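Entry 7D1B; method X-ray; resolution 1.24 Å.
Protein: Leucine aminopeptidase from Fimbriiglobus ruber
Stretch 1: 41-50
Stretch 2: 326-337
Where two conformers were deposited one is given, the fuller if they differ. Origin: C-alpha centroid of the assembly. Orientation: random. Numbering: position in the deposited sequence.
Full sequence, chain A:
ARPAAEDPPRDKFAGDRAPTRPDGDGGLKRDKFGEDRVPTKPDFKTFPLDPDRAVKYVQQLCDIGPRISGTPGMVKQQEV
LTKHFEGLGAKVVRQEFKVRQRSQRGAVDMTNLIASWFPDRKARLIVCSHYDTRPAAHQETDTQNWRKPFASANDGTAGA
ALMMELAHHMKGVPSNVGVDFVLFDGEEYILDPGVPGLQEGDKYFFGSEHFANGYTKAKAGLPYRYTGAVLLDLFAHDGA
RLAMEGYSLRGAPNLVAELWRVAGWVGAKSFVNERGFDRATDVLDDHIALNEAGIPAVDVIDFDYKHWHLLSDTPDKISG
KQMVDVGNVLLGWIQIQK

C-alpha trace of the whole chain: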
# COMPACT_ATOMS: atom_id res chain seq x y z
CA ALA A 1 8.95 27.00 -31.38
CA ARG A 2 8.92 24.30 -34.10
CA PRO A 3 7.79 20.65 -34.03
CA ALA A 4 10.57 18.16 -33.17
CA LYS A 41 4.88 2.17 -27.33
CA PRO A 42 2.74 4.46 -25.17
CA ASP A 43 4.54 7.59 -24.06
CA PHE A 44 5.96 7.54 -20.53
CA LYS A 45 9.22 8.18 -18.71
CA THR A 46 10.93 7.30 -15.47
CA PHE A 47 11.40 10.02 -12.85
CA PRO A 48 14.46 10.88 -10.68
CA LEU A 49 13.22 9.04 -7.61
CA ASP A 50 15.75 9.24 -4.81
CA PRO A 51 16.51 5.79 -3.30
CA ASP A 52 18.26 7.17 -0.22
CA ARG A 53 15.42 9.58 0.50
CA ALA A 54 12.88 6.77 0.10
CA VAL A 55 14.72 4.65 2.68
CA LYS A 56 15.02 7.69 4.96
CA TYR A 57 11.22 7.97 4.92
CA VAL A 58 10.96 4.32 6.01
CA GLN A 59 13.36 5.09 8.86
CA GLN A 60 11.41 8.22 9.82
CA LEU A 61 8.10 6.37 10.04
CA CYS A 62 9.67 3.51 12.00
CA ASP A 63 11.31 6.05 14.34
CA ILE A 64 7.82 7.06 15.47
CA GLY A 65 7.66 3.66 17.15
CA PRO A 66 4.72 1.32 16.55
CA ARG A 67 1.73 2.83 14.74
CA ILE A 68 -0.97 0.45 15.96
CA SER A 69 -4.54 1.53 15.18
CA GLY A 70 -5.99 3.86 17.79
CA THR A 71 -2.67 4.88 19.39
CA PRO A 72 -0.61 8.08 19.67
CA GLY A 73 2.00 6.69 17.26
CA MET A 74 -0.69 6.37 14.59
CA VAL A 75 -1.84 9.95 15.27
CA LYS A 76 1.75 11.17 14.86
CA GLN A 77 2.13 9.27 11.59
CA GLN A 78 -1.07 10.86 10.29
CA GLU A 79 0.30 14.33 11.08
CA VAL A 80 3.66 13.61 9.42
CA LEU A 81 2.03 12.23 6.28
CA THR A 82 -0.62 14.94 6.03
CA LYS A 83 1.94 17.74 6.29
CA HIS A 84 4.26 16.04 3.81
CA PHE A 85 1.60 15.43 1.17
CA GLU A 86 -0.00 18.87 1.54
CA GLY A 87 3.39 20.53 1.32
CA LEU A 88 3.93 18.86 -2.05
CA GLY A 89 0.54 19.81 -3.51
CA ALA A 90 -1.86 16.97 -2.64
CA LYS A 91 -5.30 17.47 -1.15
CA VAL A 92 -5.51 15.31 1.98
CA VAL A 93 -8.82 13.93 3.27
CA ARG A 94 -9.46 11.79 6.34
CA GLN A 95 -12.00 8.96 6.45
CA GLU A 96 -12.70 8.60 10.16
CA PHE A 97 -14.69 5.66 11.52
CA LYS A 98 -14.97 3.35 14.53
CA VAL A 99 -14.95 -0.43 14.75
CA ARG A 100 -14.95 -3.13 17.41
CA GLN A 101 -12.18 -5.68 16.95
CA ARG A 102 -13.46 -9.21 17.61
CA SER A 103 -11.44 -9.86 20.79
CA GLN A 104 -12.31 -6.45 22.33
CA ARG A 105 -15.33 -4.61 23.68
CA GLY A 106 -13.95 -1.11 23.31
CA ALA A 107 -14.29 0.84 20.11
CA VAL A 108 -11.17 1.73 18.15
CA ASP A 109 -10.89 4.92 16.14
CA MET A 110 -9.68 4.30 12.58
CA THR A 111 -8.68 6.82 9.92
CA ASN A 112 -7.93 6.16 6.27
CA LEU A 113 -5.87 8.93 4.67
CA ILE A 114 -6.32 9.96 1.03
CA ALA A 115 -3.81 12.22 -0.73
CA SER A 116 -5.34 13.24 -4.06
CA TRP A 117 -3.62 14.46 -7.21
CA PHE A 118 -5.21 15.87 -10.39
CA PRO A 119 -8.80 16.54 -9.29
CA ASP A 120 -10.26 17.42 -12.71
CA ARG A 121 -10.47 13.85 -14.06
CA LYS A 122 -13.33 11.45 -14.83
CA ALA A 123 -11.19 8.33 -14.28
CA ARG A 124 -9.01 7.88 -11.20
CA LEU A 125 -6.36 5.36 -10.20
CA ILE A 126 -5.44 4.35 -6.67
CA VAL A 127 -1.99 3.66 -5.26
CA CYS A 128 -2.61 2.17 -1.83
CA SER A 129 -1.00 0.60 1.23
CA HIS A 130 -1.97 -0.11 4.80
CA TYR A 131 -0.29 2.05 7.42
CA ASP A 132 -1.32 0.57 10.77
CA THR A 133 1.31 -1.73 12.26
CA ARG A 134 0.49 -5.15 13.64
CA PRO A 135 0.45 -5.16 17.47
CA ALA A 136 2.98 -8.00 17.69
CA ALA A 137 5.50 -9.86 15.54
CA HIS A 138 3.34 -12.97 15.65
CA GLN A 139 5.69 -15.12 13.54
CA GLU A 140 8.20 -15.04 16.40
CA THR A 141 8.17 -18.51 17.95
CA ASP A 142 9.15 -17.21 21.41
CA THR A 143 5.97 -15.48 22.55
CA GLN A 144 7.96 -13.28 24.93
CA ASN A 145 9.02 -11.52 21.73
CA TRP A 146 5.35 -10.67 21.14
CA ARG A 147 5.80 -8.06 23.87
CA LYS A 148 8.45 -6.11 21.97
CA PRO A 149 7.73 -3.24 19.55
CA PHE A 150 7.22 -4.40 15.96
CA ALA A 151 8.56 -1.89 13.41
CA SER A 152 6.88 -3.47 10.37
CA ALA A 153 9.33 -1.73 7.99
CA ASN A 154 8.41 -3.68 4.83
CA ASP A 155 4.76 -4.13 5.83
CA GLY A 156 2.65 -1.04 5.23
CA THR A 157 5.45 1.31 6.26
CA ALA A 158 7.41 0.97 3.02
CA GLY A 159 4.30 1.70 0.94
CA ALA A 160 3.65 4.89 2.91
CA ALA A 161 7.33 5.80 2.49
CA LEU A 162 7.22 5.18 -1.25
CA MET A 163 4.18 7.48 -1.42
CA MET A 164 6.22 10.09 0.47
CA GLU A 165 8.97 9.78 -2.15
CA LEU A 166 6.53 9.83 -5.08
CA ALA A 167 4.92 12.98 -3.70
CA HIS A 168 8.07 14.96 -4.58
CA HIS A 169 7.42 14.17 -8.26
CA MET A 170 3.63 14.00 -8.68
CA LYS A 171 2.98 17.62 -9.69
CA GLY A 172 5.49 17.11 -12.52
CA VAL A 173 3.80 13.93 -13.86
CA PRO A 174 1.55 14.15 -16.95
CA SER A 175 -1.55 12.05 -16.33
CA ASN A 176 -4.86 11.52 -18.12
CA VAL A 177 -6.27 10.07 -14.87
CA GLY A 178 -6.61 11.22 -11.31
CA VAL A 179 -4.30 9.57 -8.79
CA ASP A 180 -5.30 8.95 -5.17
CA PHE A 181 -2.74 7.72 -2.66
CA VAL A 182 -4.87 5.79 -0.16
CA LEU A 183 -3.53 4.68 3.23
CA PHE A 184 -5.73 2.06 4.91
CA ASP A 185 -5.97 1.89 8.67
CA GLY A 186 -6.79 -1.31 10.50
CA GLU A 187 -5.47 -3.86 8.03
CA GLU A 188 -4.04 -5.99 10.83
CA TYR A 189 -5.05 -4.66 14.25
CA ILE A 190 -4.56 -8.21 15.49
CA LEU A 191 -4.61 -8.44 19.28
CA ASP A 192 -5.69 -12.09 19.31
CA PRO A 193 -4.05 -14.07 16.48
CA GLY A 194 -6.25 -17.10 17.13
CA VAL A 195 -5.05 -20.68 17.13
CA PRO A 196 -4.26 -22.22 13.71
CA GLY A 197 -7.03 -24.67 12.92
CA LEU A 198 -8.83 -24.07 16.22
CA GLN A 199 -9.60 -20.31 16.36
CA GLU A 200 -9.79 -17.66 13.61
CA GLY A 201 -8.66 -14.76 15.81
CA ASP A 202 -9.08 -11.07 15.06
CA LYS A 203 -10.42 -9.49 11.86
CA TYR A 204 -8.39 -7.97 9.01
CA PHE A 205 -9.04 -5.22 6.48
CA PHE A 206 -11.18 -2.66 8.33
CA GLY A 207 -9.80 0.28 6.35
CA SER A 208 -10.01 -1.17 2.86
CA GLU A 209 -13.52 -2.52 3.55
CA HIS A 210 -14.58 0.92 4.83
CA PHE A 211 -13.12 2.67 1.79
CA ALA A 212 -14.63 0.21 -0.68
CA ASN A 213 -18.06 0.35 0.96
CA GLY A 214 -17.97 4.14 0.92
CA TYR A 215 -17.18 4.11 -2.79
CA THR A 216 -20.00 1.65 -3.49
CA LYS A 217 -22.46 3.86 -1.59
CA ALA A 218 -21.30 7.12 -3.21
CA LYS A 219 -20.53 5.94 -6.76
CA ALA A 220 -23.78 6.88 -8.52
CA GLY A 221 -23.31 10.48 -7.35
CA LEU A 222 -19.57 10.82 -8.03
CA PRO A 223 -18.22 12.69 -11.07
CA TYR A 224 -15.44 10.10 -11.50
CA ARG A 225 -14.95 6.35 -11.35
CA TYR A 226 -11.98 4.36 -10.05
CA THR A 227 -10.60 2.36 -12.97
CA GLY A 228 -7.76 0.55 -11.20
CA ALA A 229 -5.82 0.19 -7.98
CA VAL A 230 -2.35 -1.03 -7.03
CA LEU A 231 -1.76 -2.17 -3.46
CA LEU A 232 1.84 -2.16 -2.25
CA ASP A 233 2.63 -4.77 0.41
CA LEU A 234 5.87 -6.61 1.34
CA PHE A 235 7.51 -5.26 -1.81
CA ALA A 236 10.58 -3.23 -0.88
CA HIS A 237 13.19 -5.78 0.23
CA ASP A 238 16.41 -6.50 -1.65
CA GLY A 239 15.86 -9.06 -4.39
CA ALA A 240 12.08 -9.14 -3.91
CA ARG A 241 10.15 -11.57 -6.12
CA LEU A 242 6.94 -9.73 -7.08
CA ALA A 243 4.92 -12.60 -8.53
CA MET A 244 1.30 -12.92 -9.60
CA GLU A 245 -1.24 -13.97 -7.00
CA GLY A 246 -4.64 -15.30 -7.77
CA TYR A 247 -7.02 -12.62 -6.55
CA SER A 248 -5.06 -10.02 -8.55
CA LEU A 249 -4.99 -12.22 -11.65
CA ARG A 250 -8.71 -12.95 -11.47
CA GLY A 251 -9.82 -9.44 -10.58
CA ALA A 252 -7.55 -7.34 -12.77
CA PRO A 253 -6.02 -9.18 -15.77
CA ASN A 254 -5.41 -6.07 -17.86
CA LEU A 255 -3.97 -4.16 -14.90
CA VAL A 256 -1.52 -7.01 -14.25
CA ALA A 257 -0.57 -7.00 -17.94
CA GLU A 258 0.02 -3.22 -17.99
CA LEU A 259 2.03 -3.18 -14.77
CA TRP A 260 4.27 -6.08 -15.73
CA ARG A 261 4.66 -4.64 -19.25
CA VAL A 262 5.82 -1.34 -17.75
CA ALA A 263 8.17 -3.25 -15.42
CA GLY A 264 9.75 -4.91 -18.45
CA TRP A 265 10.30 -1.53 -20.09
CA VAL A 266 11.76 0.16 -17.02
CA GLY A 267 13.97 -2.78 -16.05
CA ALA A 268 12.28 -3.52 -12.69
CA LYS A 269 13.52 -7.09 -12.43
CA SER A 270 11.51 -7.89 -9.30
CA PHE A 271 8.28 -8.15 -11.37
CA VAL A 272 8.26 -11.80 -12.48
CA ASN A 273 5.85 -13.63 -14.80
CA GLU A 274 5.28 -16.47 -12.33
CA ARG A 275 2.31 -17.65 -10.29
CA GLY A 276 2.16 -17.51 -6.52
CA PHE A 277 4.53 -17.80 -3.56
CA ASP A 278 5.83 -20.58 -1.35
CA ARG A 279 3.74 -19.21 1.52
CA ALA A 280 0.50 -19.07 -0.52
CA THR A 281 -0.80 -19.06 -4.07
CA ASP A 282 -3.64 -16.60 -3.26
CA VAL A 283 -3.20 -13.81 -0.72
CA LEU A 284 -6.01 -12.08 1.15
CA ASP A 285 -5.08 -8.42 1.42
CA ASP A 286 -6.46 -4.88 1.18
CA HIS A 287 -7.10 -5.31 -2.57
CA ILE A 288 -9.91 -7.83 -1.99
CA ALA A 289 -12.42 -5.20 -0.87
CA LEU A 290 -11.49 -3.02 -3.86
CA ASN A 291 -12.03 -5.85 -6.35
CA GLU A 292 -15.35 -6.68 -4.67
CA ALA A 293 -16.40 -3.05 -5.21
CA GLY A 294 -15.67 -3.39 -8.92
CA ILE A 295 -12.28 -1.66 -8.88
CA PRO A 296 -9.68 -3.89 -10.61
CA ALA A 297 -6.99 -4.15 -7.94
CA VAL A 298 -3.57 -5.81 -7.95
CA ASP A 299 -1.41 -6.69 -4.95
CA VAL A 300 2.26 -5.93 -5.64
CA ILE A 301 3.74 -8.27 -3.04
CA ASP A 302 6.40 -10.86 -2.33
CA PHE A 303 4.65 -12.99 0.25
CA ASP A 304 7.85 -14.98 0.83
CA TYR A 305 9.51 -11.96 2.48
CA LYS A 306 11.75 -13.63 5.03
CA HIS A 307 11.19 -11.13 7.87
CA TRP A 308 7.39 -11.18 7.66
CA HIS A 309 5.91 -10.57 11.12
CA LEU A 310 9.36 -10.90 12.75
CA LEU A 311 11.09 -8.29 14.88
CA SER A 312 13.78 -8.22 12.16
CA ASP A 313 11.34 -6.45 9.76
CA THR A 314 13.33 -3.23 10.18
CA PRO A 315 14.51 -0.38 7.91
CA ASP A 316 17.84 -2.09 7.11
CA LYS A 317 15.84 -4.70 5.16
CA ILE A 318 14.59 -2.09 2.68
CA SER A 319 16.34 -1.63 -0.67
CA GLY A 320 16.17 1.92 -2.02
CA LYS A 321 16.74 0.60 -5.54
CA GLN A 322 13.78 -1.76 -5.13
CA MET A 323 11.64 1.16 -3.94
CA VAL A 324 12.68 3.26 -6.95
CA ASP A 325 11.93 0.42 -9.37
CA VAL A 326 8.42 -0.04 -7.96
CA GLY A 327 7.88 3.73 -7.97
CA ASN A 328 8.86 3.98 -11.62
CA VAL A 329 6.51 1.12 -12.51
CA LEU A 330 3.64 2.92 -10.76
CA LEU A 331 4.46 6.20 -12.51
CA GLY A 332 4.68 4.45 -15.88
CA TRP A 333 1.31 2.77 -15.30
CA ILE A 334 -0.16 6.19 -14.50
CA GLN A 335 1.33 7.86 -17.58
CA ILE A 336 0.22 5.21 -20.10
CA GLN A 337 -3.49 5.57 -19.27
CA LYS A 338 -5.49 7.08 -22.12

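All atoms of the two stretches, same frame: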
# COMPACT_ATOMS: atom_id res chain seq x y z
N LYS A 41 4.93 2.14 -28.79
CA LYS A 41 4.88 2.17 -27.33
C LYS A 41 4.14 3.42 -26.85
O LYS A 41 4.29 4.50 -27.43
CB LYS A 41 6.28 2.13 -26.73
CG LYS A 41 6.95 0.76 -26.77
CD LYS A 41 8.36 0.81 -26.20
CE LYS A 41 8.38 1.49 -24.84
NZ LYS A 41 9.76 1.52 -24.26
N PRO A 42 3.34 3.27 -25.80
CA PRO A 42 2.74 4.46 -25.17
C PRO A 42 3.83 5.34 -24.58
O PRO A 42 4.91 4.87 -24.19
CB PRO A 42 1.86 3.87 -24.06
CG PRO A 42 2.47 2.53 -23.77
CD PRO A 42 2.99 2.03 -25.09
N ASP A 43 3.55 6.64 -24.53
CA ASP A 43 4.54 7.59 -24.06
C ASP A 43 4.57 7.59 -22.53
O ASP A 43 3.54 7.82 -21.88
CB ASP A 43 4.20 8.99 -24.57
CG ASP A 43 4.69 9.23 -26.00
OD1 ASP A 43 5.72 8.65 -26.38
OD2 ASP A 43 4.04 10.02 -26.72
N PHE A 44 5.74 7.32 -21.96
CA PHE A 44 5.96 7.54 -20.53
C PHE A 44 7.46 7.63 -20.29
O PHE A 44 8.27 7.23 -21.13
CB PHE A 44 5.35 6.43 -19.68
CG PHE A 44 6.08 5.15 -19.74
CD1 PHE A 44 5.89 4.27 -20.79
CD2 PHE A 44 6.95 4.80 -18.71
CE1 PHE A 44 6.56 3.07 -20.83
CE2 PHE A 44 7.62 3.60 -18.75
CZ PHE A 44 7.43 2.73 -19.81
N LYS A 45 7.82 8.12 -19.11
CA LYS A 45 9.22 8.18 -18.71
C LYS A 45 9.36 7.75 -17.26
O LYS A 45 8.40 7.76 -16.49
CB LYS A 45 9.77 9.59 -18.87
CG LYS A 45 9.02 10.66 -18.06
CD LYS A 45 9.53 12.06 -18.34
CE LYS A 45 10.95 12.28 -17.80
NZ LYS A 45 10.97 12.32 -16.31
N THR A 46 10.58 7.40 -16.88
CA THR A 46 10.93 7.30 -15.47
C THR A 46 11.17 8.69 -14.90
O THR A 46 11.28 9.68 -15.63
CB THR A 46 12.17 6.44 -15.27
OG1 THR A 46 13.26 7.06 -15.94
CG2 THR A 46 11.94 5.01 -15.80
N PHE A 47 11.18 8.78 -13.57
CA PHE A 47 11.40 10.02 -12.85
C PHE A 47 12.59 9.86 -11.91
O PHE A 47 12.96 8.72 -11.58
CB PHE A 47 10.12 10.42 -12.08
CG PHE A 47 9.11 11.05 -12.98
CD1 PHE A 47 8.36 10.27 -13.85
CD2 PHE A 47 8.96 12.43 -13.00
CE1 PHE A 47 7.47 10.87 -14.75
CE2 PHE A 47 8.07 13.03 -13.88
CZ PHE A 47 7.34 12.25 -14.77
N PRO A 48 13.22 10.97 -11.48
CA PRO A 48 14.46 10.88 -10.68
C PRO A 48 14.17 10.58 -9.21
O PRO A 48 14.52 11.35 -8.31
CB PRO A 48 15.08 12.26 -10.91
CG PRO A 48 13.88 13.16 -11.05
CD PRO A 48 12.92 12.35 -11.90
N LEU A 49 13.53 9.45 -8.97
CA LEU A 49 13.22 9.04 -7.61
C LEU A 49 14.52 8.82 -6.85
O LEU A 49 15.49 8.29 -7.39
CB LEU A 49 12.39 7.75 -7.65
CG LEU A 49 11.14 7.73 -8.54
CD1 LEU A 49 10.34 6.46 -8.26
CD2 LEU A 49 10.25 8.94 -8.42
N ASP A 50 14.53 9.24 -5.59
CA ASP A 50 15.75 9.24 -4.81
C ASP A 50 15.74 8.03 -3.88
O ASP A 50 14.95 7.99 -2.93
CB ASP A 50 15.82 10.55 -4.03
CG ASP A 50 17.10 10.70 -3.23
OD1 ASP A 50 17.67 9.70 -2.79
OD2 ASP A 50 17.50 11.85 -3.02
N VAL A 326 9.87 0.04 -8.10
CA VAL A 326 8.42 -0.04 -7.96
C VAL A 326 7.78 1.33 -8.21
O VAL A 326 6.74 1.43 -8.89
CB VAL A 326 8.03 -0.66 -6.62
CG1 VAL A 326 6.53 -0.59 -6.38
CG2 VAL A 326 8.52 -2.12 -6.57
N GLY A 327 8.40 2.40 -7.71
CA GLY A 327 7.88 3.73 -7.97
C GLY A 327 7.82 4.07 -9.44
O GLY A 327 6.83 4.63 -9.93
N ASN A 328 8.86 3.71 -10.19
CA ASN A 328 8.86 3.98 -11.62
C ASN A 328 7.82 3.15 -12.34
O ASN A 328 7.22 3.63 -13.30
CB ASN A 328 10.25 3.80 -12.18
CG ASN A 328 11.09 5.05 -12.01
OD1 ASN A 328 10.61 6.18 -12.22
ND2 ASN A 328 12.35 4.87 -11.70
N VAL A 329 7.58 1.91 -11.90
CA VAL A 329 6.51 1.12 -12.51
C VAL A 329 5.16 1.78 -12.28
O VAL A 329 4.34 1.90 -13.20
CB VAL A 329 6.56 -0.33 -12.01
CG1 VAL A 329 5.33 -1.10 -12.47
CG2 VAL A 329 7.84 -0.99 -12.51
N LEU A 330 4.91 2.23 -11.05
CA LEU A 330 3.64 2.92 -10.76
C LEU A 330 3.50 4.17 -11.61
O LEU A 330 2.42 4.43 -12.18
CB LEU A 330 3.57 3.30 -9.29
CG LEU A 330 3.47 2.15 -8.30
CD1 LEU A 330 3.68 2.67 -6.89
CD2 LEU A 330 2.12 1.47 -8.43
N LEU A 331 4.56 4.98 -11.72
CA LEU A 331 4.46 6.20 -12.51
C LEU A 331 4.27 5.89 -13.99
O LEU A 331 3.55 6.61 -14.70
CB LEU A 331 5.68 7.09 -12.30
CG LEU A 331 5.79 7.70 -10.90
CD1 LEU A 331 7.06 8.53 -10.82
CD2 LEU A 331 4.56 8.54 -10.57
N GLY A 332 4.89 4.81 -14.49
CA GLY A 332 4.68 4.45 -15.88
C GLY A 332 3.25 4.01 -16.14
O GLY A 332 2.63 4.41 -17.12
N TRP A 333 2.71 3.19 -15.24
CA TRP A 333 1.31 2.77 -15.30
C TRP A 333 0.39 3.98 -15.35
O TRP A 333 -0.54 4.04 -16.17
CB TRP A 333 1.03 1.89 -14.07
CG TRP A 333 -0.41 1.53 -13.85
CD1 TRP A 333 -1.25 0.87 -14.72
CD2 TRP A 333 -1.17 1.76 -12.66
NE1 TRP A 333 -2.49 0.70 -14.13
CE2 TRP A 333 -2.46 1.24 -12.87
CE3 TRP A 333 -0.88 2.40 -11.44
CZ2 TRP A 333 -3.45 1.29 -11.89
CZ3 TRP A 333 -1.87 2.45 -10.46
CH2 TRP A 333 -3.15 1.90 -10.69
N ILE A 334 0.64 4.97 -14.50
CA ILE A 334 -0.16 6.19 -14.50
C ILE A 334 -0.08 6.89 -15.86
O ILE A 334 -1.11 7.28 -16.43
CB ILE A 334 0.27 7.11 -13.35
CG1 ILE A 334 -0.19 6.52 -12.02
CG2 ILE A 334 -0.27 8.53 -13.53
CD1 ILE A 334 0.61 7.03 -10.80
N GLN A 335 1.13 7.07 -16.38
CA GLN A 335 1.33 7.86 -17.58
C GLN A 335 0.74 7.20 -18.82
O GLN A 335 0.36 7.91 -19.75
CB GLN A 335 2.81 8.10 -17.81
CG GLN A 335 3.45 9.07 -16.85
CD GLN A 335 4.94 9.00 -16.97
OE1 GLN A 335 5.54 9.62 -17.86
NE2 GLN A 335 5.57 8.19 -16.12
N ILE A 336 0.69 5.87 -18.88
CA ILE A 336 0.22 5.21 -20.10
C ILE A 336 -1.30 5.20 -20.22
O ILE A 336 -1.82 4.83 -21.28
CB ILE A 336 0.81 3.81 -20.33
CG1 ILE A 336 0.29 2.82 -19.27
CG2 ILE A 336 2.34 3.86 -20.38
CD1 ILE A 336 0.75 1.40 -19.51
N GLN A 337 -2.03 5.56 -19.17
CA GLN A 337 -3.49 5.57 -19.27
C GLN A 337 -3.94 6.59 -20.31
O GLN A 337 -3.45 7.71 -20.35
CB GLN A 337 -4.14 5.93 -17.93
CG GLN A 337 -3.74 5.00 -16.78
CD GLN A 337 -4.00 3.54 -17.11
OE1 GLN A 337 -5.13 3.15 -17.39
NE2 GLN A 337 -2.94 2.73 -17.10
O HOH W 1 8.29 4.89 -15.57
O HOH W 2 14.65 6.60 -11.87

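The strongest polar contact is a two-point grip by the side-chain amide of Gln-335 on the backbone of Lys-45. Lys-45 N donates to Gln-335 OE1 over 3.0 Å with an N-H...O angle of 156°, and Gln-335 NE2 donates to Lys-45 O over 2.9 Å at 175°. Because one amide group meets the NH and the carbonyl of the same residue, the side chain reads the extended backbone (phi/psi -138/162) much as a neighbouring β-strand would, although stretch 1 forms no regular strand. The amide is itself anchored to its helix: Gln-335 NE2 also donates to Leu-331 O, 2.9 Å away at 156°. Both its hydrogens therefore have acceptors, and the assignment of OE1 and NE2 is supported by the opposite donor and acceptor roles of Lys-45 N and O.

Nearly two turns earlier in the helix, Asn-328 makes the third direct hydrogen bond. Phe-47 N donates to Asn-328 OD1 over 3.0 Å, and the angle of 172° shows an almost linear bond. The other end of that amide works through solvent: Asn-328 ND2 donates to water 2 at 2.9 Å, and water 2 in turn donates to Phe-47 O at 2.7 Å. Asn-328 thus engages both backbone polar groups of Phe-47, one directly and one through a water. Water 1 links the two backbones between these sites, donating to Lys-45 O at 3.0 Å and to Asn-328 O at 2.8 Å. Lys-45 O consequently accepts from both Gln-335 NE2 and water 1.

The CA-to-CB bond of Lys-45 points away from the helix, while its backbone N and O are held by Gln-335. Lys-45 NZ donates to Thr-46 O, within its own stretch.

Around these polar sites the aromatic rings pack against the helix. The CA-to-CB bond of Phe-44 points toward the helix, and with chi1 at 73° (p) its ring reaches Gly-332, with Phe-44 CD2 3.6 Å from Gly-332 CA. An ideal CB built on that glycine would sit 3.1 Å from Phe-44 CD2, so the bare backbone leaves room for the ring's close approach. Phe-44 CD1 also meets Ile-336 CG2 at 3.6 Å. The same methyl receives the ring of Pro-42, with Pro-42 CG 3.6 Å from Ile-336 CG2, which closes this end of the contact.

Phe-47 leaves its backbone sideways, but the end of its side chain comes nearer the helix, placing Phe-47 CD1 3.7 Å from Leu-331 CD1. Gln-335 NE2 lies near the ring plane, at the edge, 3.6 Å from Phe-47 CE1. Leu-331 is shared with Leu-49, whose CD2 is 4.0 Å from Leu-331 CD1. Leu-49 CD1 rests on the helix backbone, 3.7 Å from both Gly-327 C and Asn-328 N. Here the absence of a side chain matters more sharply: an ideal CB on Gly-327 would fall 2.5 Å from Leu-49 CD1, a clash.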